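Local coordinates for protein PHO85 cyclin PHO80 (Saccharomyces cerevisiae, PDB 2PMI) that partners the cyclin-dependent kinase PHO85 as its cyclin and keeps phosphate-starvation-responsive genes repressed when phosphate is plentiful, at residues V36-S40 against I77-I82; Y67-P73 against N115-R121. The contacts are given in a common frame with arbitrary orientation. Numbering follows the deposited sequence.

Interaction 1 (V36-S40 against I77-I82)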
ATOM      1  N   VAL B  36     -21.214   0.475  11.475  1.00 24.53           N
ATOM      2  CA  VAL B  36     -22.275   0.745  10.536  1.00 24.16           C
ATOM      3  C   VAL B  36     -23.385   1.570  11.184  1.00 32.50           C
ATOM      4  O   VAL B  36     -23.955   2.443  10.529  1.00 40.36           O
ATOM      5  CB  VAL B  36     -22.886  -0.557   9.990  1.00 22.09           C
ATOM      6  CG1 VAL B  36     -24.061  -0.229   9.085  1.00 18.92           C
ATOM      7  CG2 VAL B  36     -21.839  -1.350   9.224  1.00 20.02           C
ATOM      8  N   VAL B  37     -23.706   1.319  12.455  1.00 32.46           N
ATOM      9  CA  VAL B  37     -24.770   2.114  13.068  1.00 39.63           C
ATOM     10  C   VAL B  37     -24.257   3.540  13.242  1.00 39.44           C
ATOM     11  O   VAL B  37     -24.840   4.480  12.694  1.00 37.61           O
ATOM     12  CB  VAL B  37     -25.279   1.549  14.452  1.00 43.28           C
ATOM     13  CG1 VAL B  37     -25.789   0.132  14.291  1.00 40.33           C
ATOM     14  CG2 VAL B  37     -24.195   1.597  15.491  1.00 52.93           C
ATOM     15  N   LEU B  38     -23.155   3.697  13.974  1.00 36.32           N
ATOM     16  CA  LEU B  38     -22.576   5.018  14.179  1.00 36.44           C
ATOM     17  C   LEU B  38     -22.407   5.739  12.842  1.00 38.32           C
ATOM     18  O   LEU B  38     -22.732   6.914  12.725  1.00 47.52           O
ATOM     19  CB  LEU B  38     -21.220   4.915  14.889  1.00 29.81           C
ATOM     20  CG  LEU B  38     -21.280   4.488  16.357  1.00 35.93           C
ATOM     21  CD1 LEU B  38     -19.901   4.557  17.015  1.00 30.13           C
ATOM     22  CD2 LEU B  38     -22.246   5.401  17.081  1.00 42.80           C
ATOM     23  N   ILE B  39     -21.914   5.048  11.824  1.00 34.62           N
ATOM     24  CA  ILE B  39     -21.740   5.700  10.537  1.00 32.66           C
ATOM     25  C   ILE B  39     -23.068   6.063   9.891  1.00 32.96           C
ATOM     26  O   ILE B  39     -23.265   7.202   9.470  1.00 35.38           O
ATOM     27  CB  ILE B  39     -20.947   4.834   9.556  1.00 29.08           C
ATOM     28  CG1 ILE B  39     -19.513   4.657  10.064  1.00 32.65           C
ATOM     29  CG2 ILE B  39     -20.937   5.499   8.196  1.00 25.79           C
ATOM     30  CD1 ILE B  39     -18.657   3.691   9.223  1.00 35.89           C
ATOM     31  N   SER B  40     -23.974   5.098   9.810  1.00 31.53           N
ATOM     32  CA  SER B  40     -25.280   5.339   9.204  1.00 34.33           C
ATOM     33  C   SER B  40     -26.006   6.521   9.847  1.00 34.61           C
ATOM     34  O   SER B  40     -26.608   7.348   9.160  1.00 21.90           O
ATOM     35  CB  SER B  40     -26.140   4.085   9.320  1.00 34.14           C
ATOM     36  OG  SER B  40     -25.547   3.021   8.606  1.00 42.63           O
ATOM     37  N   ILE B  77     -30.716   3.591   4.725  1.00 43.76           N
ATOM     38  CA  ILE B  77     -29.277   3.693   4.559  1.00 40.18           C
ATOM     39  C   ILE B  77     -28.575   2.558   5.296  1.00 39.33           C
ATOM     40  O   ILE B  77     -27.713   1.877   4.735  1.00 31.74           O
ATOM     41  CB  ILE B  77     -28.784   5.075   5.077  1.00 44.39           C
ATOM     42  CG1 ILE B  77     -27.553   5.511   4.295  1.00 47.16           C
ATOM     43  CG2 ILE B  77     -28.486   5.025   6.570  1.00 45.35           C
ATOM     44  CD1 ILE B  77     -27.842   5.734   2.836  1.00 44.03           C
ATOM     45  N   PHE B  78     -28.981   2.353   6.548  1.00 44.27           N
ATOM     46  CA  PHE B  78     -28.424   1.317   7.424  1.00 45.61           C
ATOM     47  C   PHE B  78     -28.641  -0.100   6.887  1.00 43.56           C
ATOM     48  O   PHE B  78     -27.729  -0.926   6.896  1.00 43.22           O
ATOM     49  CB  PHE B  78     -29.050   1.434   8.816  1.00 46.63           C
ATOM     50  CG  PHE B  78     -28.534   0.430   9.795  1.00 53.32           C
ATOM     51  CD1 PHE B  78     -27.227   0.512  10.271  1.00 54.56           C
ATOM     52  CD2 PHE B  78     -29.345  -0.619  10.226  1.00 55.50           C
ATOM     53  CE1 PHE B  78     -26.733  -0.437  11.162  1.00 52.78           C
ATOM     54  CE2 PHE B  78     -28.865  -1.576  11.115  1.00 51.73           C
ATOM     55  CZ  PHE B  78     -27.558  -1.486  11.584  1.00 55.41           C
ATOM     56  N   ASN B  79     -29.858  -0.376   6.432  1.00 41.34           N
ATOM     57  CA  ASN B  79     -30.191  -1.677   5.879  1.00 43.04           C
ATOM     58  C   ASN B  79     -29.380  -1.938   4.615  1.00 42.97           C
ATOM     59  O   ASN B  79     -29.157  -3.090   4.236  1.00 45.91           O
ATOM     60  CB  ASN B  79     -31.688  -1.745   5.570  1.00 44.68           C
ATOM     61  CG  ASN B  79     -32.540  -1.645   6.817  1.00 47.78           C
ATOM     62  OD1 ASN B  79     -33.745  -1.408   6.744  1.00 53.63           O
ATOM     63  ND2 ASN B  79     -31.917  -1.830   7.972  1.00 49.95           N
ATOM     64  N   TYR B  80     -28.941  -0.868   3.958  1.00 38.37           N
ATOM     65  CA  TYR B  80     -28.139  -1.025   2.753  1.00 33.18           C
ATOM     66  C   TYR B  80     -26.669  -1.259   3.121  1.00 33.93           C
ATOM     67  O   TYR B  80     -25.977  -2.053   2.480  1.00 26.88           O
ATOM     68  CB  TYR B  80     -28.246   0.214   1.877  1.00 23.01           C
ATOM     69  CG  TYR B  80     -27.577   0.043   0.535  1.00 19.64           C
ATOM     70  CD1 TYR B  80     -28.037  -0.896  -0.372  1.00 20.31           C
ATOM     71  CD2 TYR B  80     -26.505   0.842   0.163  1.00 17.83           C
ATOM     72  CE1 TYR B  80     -27.453  -1.034  -1.624  1.00 24.44           C
ATOM     73  CE2 TYR B  80     -25.916   0.713  -1.081  1.00 20.68           C
ATOM     74  CZ  TYR B  80     -26.395  -0.224  -1.975  1.00 25.87           C
ATOM     75  OH  TYR B  80     -25.832  -0.337  -3.235  1.00 30.58           O
ATOM     76  N   PHE B  81     -26.211  -0.567   4.159  1.00 31.13           N
ATOM     77  CA  PHE B  81     -24.838  -0.683   4.629  1.00 29.79           C
ATOM     78  C   PHE B  81     -24.446  -2.100   5.128  1.00 36.46           C
ATOM     79  O   PHE B  81     -23.504  -2.695   4.587  1.00 37.30           O
ATOM     80  CB  PHE B  81     -24.604   0.341   5.741  1.00 25.60           C
ATOM     81  CG  PHE B  81     -23.204   0.903   5.784  1.00 27.79           C
ATOM     82  CD1 PHE B  81     -22.204   0.415   4.956  1.00 29.98           C
ATOM     83  CD2 PHE B  81     -22.889   1.932   6.665  1.00 25.62           C
ATOM     84  CE1 PHE B  81     -20.910   0.943   5.009  1.00 24.45           C
ATOM     85  CE2 PHE B  81     -21.600   2.461   6.719  1.00 25.23           C
ATOM     86  CZ  PHE B  81     -20.613   1.964   5.891  1.00 20.31           C
ATOM     87  N   ILE B  82     -25.150  -2.640   6.137  1.00 35.90           N
ATOM     88  CA  ILE B  82     -24.817  -3.975   6.685  1.00 34.87           C
ATOM     89  C   ILE B  82     -24.729  -5.007   5.584  1.00 32.52           C
ATOM     90  O   ILE B  82     -23.799  -5.818   5.529  1.00 31.44           O
ATOM     91  CB  ILE B  82     -25.860  -4.524   7.708  1.00 31.23           C
ATOM     92  CG1 ILE B  82     -27.259  -4.396   7.127  1.00 37.55           C
ATOM     93  CG2 ILE B  82     -25.721  -3.842   9.061  1.00 20.82           C
ATOM     94  CD1 ILE B  82     -28.324  -5.064   7.974  1.00 46.38           C
TER
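Val36 pushes its side chain into the space between Phe78 and Phe81, with CG1 3.4 Å from Phe78 CE1 and 3.4 Å from Phe81 CB, while its CG2 lies over one face of the Phe81 ring. The same CG1 also reaches Ile82, 4.0 Å from CG2 of that residue. One turn later Ser40 makes the closest backbone approach, its CA 5.4 Å from the CA of Phe78. So small a residue suits this narrow gap, and its hydroxyl is turned back onto its own helix: Ser40 OG donates a 2.6 Å hydrogen bond to Val36 O. Thus satisfied, the oxygen can sit at the edges of both phenylalanine rings, 3.4 Å from Phe78 CD1 and 3.5 Å from Phe81 CD2. Val37 CG1 packs on the same ring atom as Val36, Phe78 CE1, at 3.3 Å, and Ile39 CG2 meets the rim of the other ring at Phe81 CE2, 3.4 Å away. No hydrogen bond joins the segments, whose axes approach to 9.6 Å, inclined some 40° from antiparallel. Beyond them, Phe81 also packs on Leu123 of helix 119-134. This buried, apolar pairing of helices 32-51 and 77-86 is part of the all-helical core of the cyclin fold.

Interaction 2 (Y67-P73 against N115-R121)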
ATOM      1  N   TYR B  67     -23.801   9.962  -8.999  1.00 40.72           N
ATOM      2  CA  TYR B  67     -24.298   9.403  -7.746  1.00 41.20           C
ATOM      3  C   TYR B  67     -25.767   9.665  -7.465  1.00 41.05           C
ATOM      4  O   TYR B  67     -26.289   9.275  -6.423  1.00 45.12           O
ATOM      5  CB  TYR B  67     -23.449   9.921  -6.590  1.00 44.65           C
ATOM      6  CG  TYR B  67     -21.983   9.949  -6.926  1.00 49.68           C
ATOM      7  CD1 TYR B  67     -21.389  11.105  -7.428  1.00 50.49           C
ATOM      8  CD2 TYR B  67     -21.198   8.800  -6.811  1.00 52.32           C
ATOM      9  CE1 TYR B  67     -20.052  11.123  -7.811  1.00 50.95           C
ATOM     10  CE2 TYR B  67     -19.853   8.805  -7.196  1.00 53.14           C
ATOM     11  CZ  TYR B  67     -19.291   9.973  -7.696  1.00 50.72           C
ATOM     12  OH  TYR B  67     -17.977   9.991  -8.087  1.00 48.97           O
ATOM     13  N   HIS B  68     -26.436  10.317  -8.402  1.00 40.76           N
ATOM     14  CA  HIS B  68     -27.843  10.619  -8.232  1.00 38.36           C
ATOM     15  C   HIS B  68     -28.737   9.487  -8.693  1.00 39.16           C
ATOM     16  O   HIS B  68     -28.522   8.918  -9.759  1.00 38.91           O
ATOM     17  CB  HIS B  68     -28.215  11.891  -9.008  1.00 39.50           C
ATOM     18  CG  HIS B  68     -28.037  13.149  -8.223  1.00 29.51           C
ATOM     19  ND1 HIS B  68     -26.819  13.777  -8.091  1.00 25.80           N
ATOM     20  CD2 HIS B  68     -28.909  13.847  -7.460  1.00 28.40           C
ATOM     21  CE1 HIS B  68     -26.947  14.806  -7.274  1.00 31.66           C
ATOM     22  NE2 HIS B  68     -28.205  14.871  -6.875  1.00 30.82           N
ATOM     23  N   SER B  69     -29.742   9.178  -7.881  1.00 43.73           N
ATOM     24  CA  SER B  69     -30.727   8.147  -8.202  1.00 48.59           C
ATOM     25  C   SER B  69     -31.975   8.937  -8.596  1.00 51.18           C
ATOM     26  O   SER B  69     -32.145  10.069  -8.138  1.00 52.96           O
ATOM     27  CB  SER B  69     -31.020   7.293  -6.967  1.00 47.37           C
ATOM     28  OG  SER B  69     -29.821   6.768  -6.426  1.00 54.15           O
ATOM     29  N   LYS B  70     -32.844   8.369  -9.430  1.00 51.43           N
ATOM     30  CA  LYS B  70     -34.045   9.095  -9.839  1.00 53.71           C
ATOM     31  C   LYS B  70     -35.019   9.429  -8.707  1.00 54.41           C
ATOM     32  O   LYS B  70     -35.830  10.345  -8.847  1.00 60.27           O
ATOM     33  CB  LYS B  70     -34.794   8.356 -10.956  1.00 55.76           C
ATOM     34  CG  LYS B  70     -34.279   8.685 -12.362  1.00 61.49           C
ATOM     35  CD  LYS B  70     -35.376   8.580 -13.432  1.00 65.32           C
ATOM     36  CE  LYS B  70     -35.936   7.162 -13.581  1.00 63.61           C
ATOM     37  NZ  LYS B  70     -36.982   7.079 -14.652  1.00 56.08           N
ATOM     38  N   ILE B  71     -34.938   8.700  -7.596  1.00 50.63           N
ATOM     39  CA  ILE B  71     -35.805   8.932  -6.432  1.00 45.30           C
ATOM     40  C   ILE B  71     -35.242   8.187  -5.224  1.00 40.07           C
ATOM     41  O   ILE B  71     -34.555   7.170  -5.378  1.00 41.17           O
ATOM     42  CB  ILE B  71     -37.255   8.423  -6.659  1.00 45.32           C
ATOM     43  CG1 ILE B  71     -37.235   6.956  -7.062  1.00 36.36           C
ATOM     44  CG2 ILE B  71     -37.955   9.236  -7.730  1.00 47.15           C
ATOM     45  CD1 ILE B  71     -38.587   6.444  -7.431  1.00 39.64           C
ATOM     46  N   PRO B  72     -35.540   8.669  -4.006  1.00 32.30           N
ATOM     47  CA  PRO B  72     -35.042   8.023  -2.784  1.00 34.07           C
ATOM     48  C   PRO B  72     -35.344   6.511  -2.721  1.00 35.67           C
ATOM     49  O   PRO B  72     -36.509   6.097  -2.700  1.00 30.80           O
ATOM     50  CB  PRO B  72     -35.755   8.801  -1.671  1.00 29.43           C
ATOM     51  CG  PRO B  72     -35.990  10.135  -2.281  1.00 10.32           C
ATOM     52  CD  PRO B  72     -36.457   9.766  -3.665  1.00 16.98           C
ATOM     53  N   PRO B  73     -34.295   5.669  -2.699  1.00 36.39           N
ATOM     54  CA  PRO B  73     -34.508   4.223  -2.635  1.00 37.02           C
ATOM     55  C   PRO B  73     -35.307   3.918  -1.381  1.00 40.86           C
ATOM     56  O   PRO B  73     -35.179   4.623  -0.376  1.00 43.11           O
ATOM     57  CB  PRO B  73     -33.088   3.670  -2.555  1.00 32.31           C
ATOM     58  CG  PRO B  73     -32.304   4.665  -3.316  1.00 30.73           C
ATOM     59  CD  PRO B  73     -32.856   5.970  -2.778  1.00 35.23           C
ATOM     60  N   ASN B 115     -26.915  13.873   0.113  1.00 34.28           N
ATOM     61  CA  ASN B 115     -28.300  14.087   0.464  1.00 32.49           C
ATOM     62  C   ASN B 115     -28.999  12.773   0.159  1.00 37.36           C
ATOM     63  O   ASN B 115     -28.475  11.941  -0.597  1.00 29.57           O
ATOM     64  CB  ASN B 115     -28.908  15.246  -0.340  1.00 29.00           C
ATOM     65  CG  ASN B 115     -28.947  14.979  -1.837  1.00 31.05           C
ATOM     66  OD1 ASN B 115     -29.589  14.045  -2.302  1.00 40.96           O
ATOM     67  ND2 ASN B 115     -28.265  15.813  -2.597  1.00 40.45           N
ATOM     68  N   SER B 116     -30.171  12.582   0.752  1.00 37.05           N
ATOM     69  CA  SER B 116     -30.908  11.354   0.547  1.00 37.49           C
ATOM     70  C   SER B 116     -31.345  11.171  -0.891  1.00 37.99           C
ATOM     71  O   SER B 116     -32.526  10.990  -1.165  1.00 51.85           O
ATOM     72  CB  SER B 116     -32.131  11.309   1.455  1.00 34.52           C
ATOM     73  OG  SER B 116     -33.137  12.161   0.975  1.00 38.60           O
ATOM     74  N   LEU B 117     -30.397  11.219  -1.814  1.00 30.07           N
ATOM     75  CA  LEU B 117     -30.714  11.026  -3.218  1.00 29.34           C
ATOM     76  C   LEU B 117     -29.429  10.590  -3.890  1.00 37.02           C
ATOM     77  O   LEU B 117     -29.436  10.177  -5.052  1.00 44.58           O
ATOM     78  CB  LEU B 117     -31.215  12.323  -3.838  1.00 33.69           C
ATOM     79  CG  LEU B 117     -32.121  12.189  -5.061  1.00 38.30           C
ATOM     80  CD1 LEU B 117     -33.322  11.317  -4.715  1.00 42.07           C
ATOM     81  CD2 LEU B 117     -32.584  13.568  -5.507  1.00 29.20           C
ATOM     82  N   THR B 118     -28.332  10.674  -3.132  1.00 31.50           N
ATOM     83  CA  THR B 118     -27.002  10.292  -3.602  1.00 23.92           C
ATOM     84  C   THR B 118     -26.327   9.266  -2.704  1.00 28.06           C
ATOM     85  O   THR B 118     -25.499   8.468  -3.158  1.00 30.58           O
ATOM     86  CB  THR B 118     -26.053  11.495  -3.645  1.00 22.26           C
ATOM     87  OG1 THR B 118     -26.212  12.281  -2.449  1.00 18.73           O
ATOM     88  CG2 THR B 118     -26.293  12.305  -4.896  1.00 16.19           C
ATOM     89  N   ALA B 119     -26.677   9.315  -1.422  1.00 25.49           N
ATOM     90  CA  ALA B 119     -26.095   8.447  -0.403  1.00 22.92           C
ATOM     91  C   ALA B 119     -25.780   7.006  -0.824  1.00 24.26           C
ATOM     92  O   ALA B 119     -24.614   6.615  -0.854  1.00 26.69           O
ATOM     93  CB  ALA B 119     -26.974   8.465   0.838  1.00 11.52           C
ATOM     94  N   HIS B 120     -26.807   6.226  -1.150  1.00 21.92           N
ATOM     95  CA  HIS B 120     -26.610   4.837  -1.541  1.00 22.81           C
ATOM     96  C   HIS B 120     -25.573   4.666  -2.618  1.00 24.21           C
ATOM     97  O   HIS B 120     -24.518   4.069  -2.385  1.00 26.38           O
ATOM     98  CB  HIS B 120     -27.921   4.210  -2.010  1.00 26.10           C
ATOM     99  CG  HIS B 120     -28.966   4.150  -0.942  1.00 30.15           C
ATOM    100  ND1 HIS B 120     -28.668   3.862   0.372  1.00 32.81           N
ATOM    101  CD2 HIS B 120     -30.306   4.315  -0.997  1.00 31.53           C
ATOM    102  CE1 HIS B 120     -29.782   3.852   1.081  1.00 35.68           C
ATOM    103  NE2 HIS B 120     -30.790   4.122   0.274  1.00 38.50           N
ATOM    104  N   ARG B 121     -25.874   5.182  -3.804  1.00 25.79           N
ATOM    105  CA  ARG B 121     -24.955   5.074  -4.930  1.00 23.99           C
ATOM    106  C   ARG B 121     -23.562   5.503  -4.525  1.00 22.25           C
ATOM    107  O   ARG B 121     -22.577   4.924  -4.974  1.00 26.33           O
ATOM    108  CB  ARG B 121     -25.449   5.918  -6.088  1.00 27.06           C
ATOM    109  CG  ARG B 121     -25.745   5.110  -7.304  1.00 28.13           C
ATOM    110  CD  ARG B 121     -26.995   5.598  -7.994  1.00 34.05           C
ATOM    111  NE  ARG B 121     -27.195   4.820  -9.205  1.00 42.13           N
ATOM    112  CZ  ARG B 121     -26.378   4.864 -10.252  1.00 45.31           C
ATOM    113  NH1 ARG B 121     -25.315   5.664 -10.227  1.00 41.09           N
ATOM    114  NH2 ARG B 121     -26.608   4.093 -11.307  1.00 47.00           N
TER
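A loop lying against the N-terminus of helix 119-134 forms this surface contact of the cyclin fold: the irregular, bent chain of 67-73 runs over the turn that leads into the helix. One backbone hydrogen bond joins the two, from Ser69 N to Leu117 O at 3.0 Å, and two CA-H...O contacts accompany it. Tyr67 O receives Thr118 CA at 3.1 Å, and Leu117 O lies 3.6 Å from His68 CA, so that Leu117 O serves both the amide of Ser69 and the CA of the residue before it. This brings the CA atoms of His68 and Thr118 to within 4.7 Å. The His68 imidazole folds back over the turn, and Thr118 CG2 makes a CH-pi contact with its face, 3.5 Å from the ring centroid; His68 ND1 is held by Thr65. Further along, Leu117 swings its side chain out to Pro72, with CD1 3.7 Å from Pro72 CD, so that the exposed proline packs on an apolar side chain. Within 115-121, Thr118 occupies the N-cap position without a capping bond from its side chain. Arg121, on the first turn of the helix, lies against the loop, with its CD 3.4 Å from Ser69 OG, and forms a salt bridge through NH2 with Glu154 OE1. Helix 152-164 thus borders one end of the contact, where Tyr67 packs on Leu158 and Phe162, while Ser116 and Ala119 touch Ile47 of helix 32-51, and His120 rests on Ile77 of helix 77-86.

Overall arrangement
Interactions 1 and 2 have centres about 15 Å apart and alternate along the chain: 36-40, 67-73, 77-82, then 115-121. Helix 32-51 and helix 77-86 meet in the first; the loop connecting them supplies 67-73 to the second. The two contacts touch directly, as Ile77 CD1 lies 3.5 Å from Ala119 CB and the Tyr80 and His120 rings meet with their planes at about 60°. Helix 77-86 therefore packs against helix 32-51 and also against the start of helix 119-134. A buried apolar helix pair is in this way continuous with a more exposed loop-to-helix contact, all within the cyclin family region, and the PHO85 kinase chain touches neither.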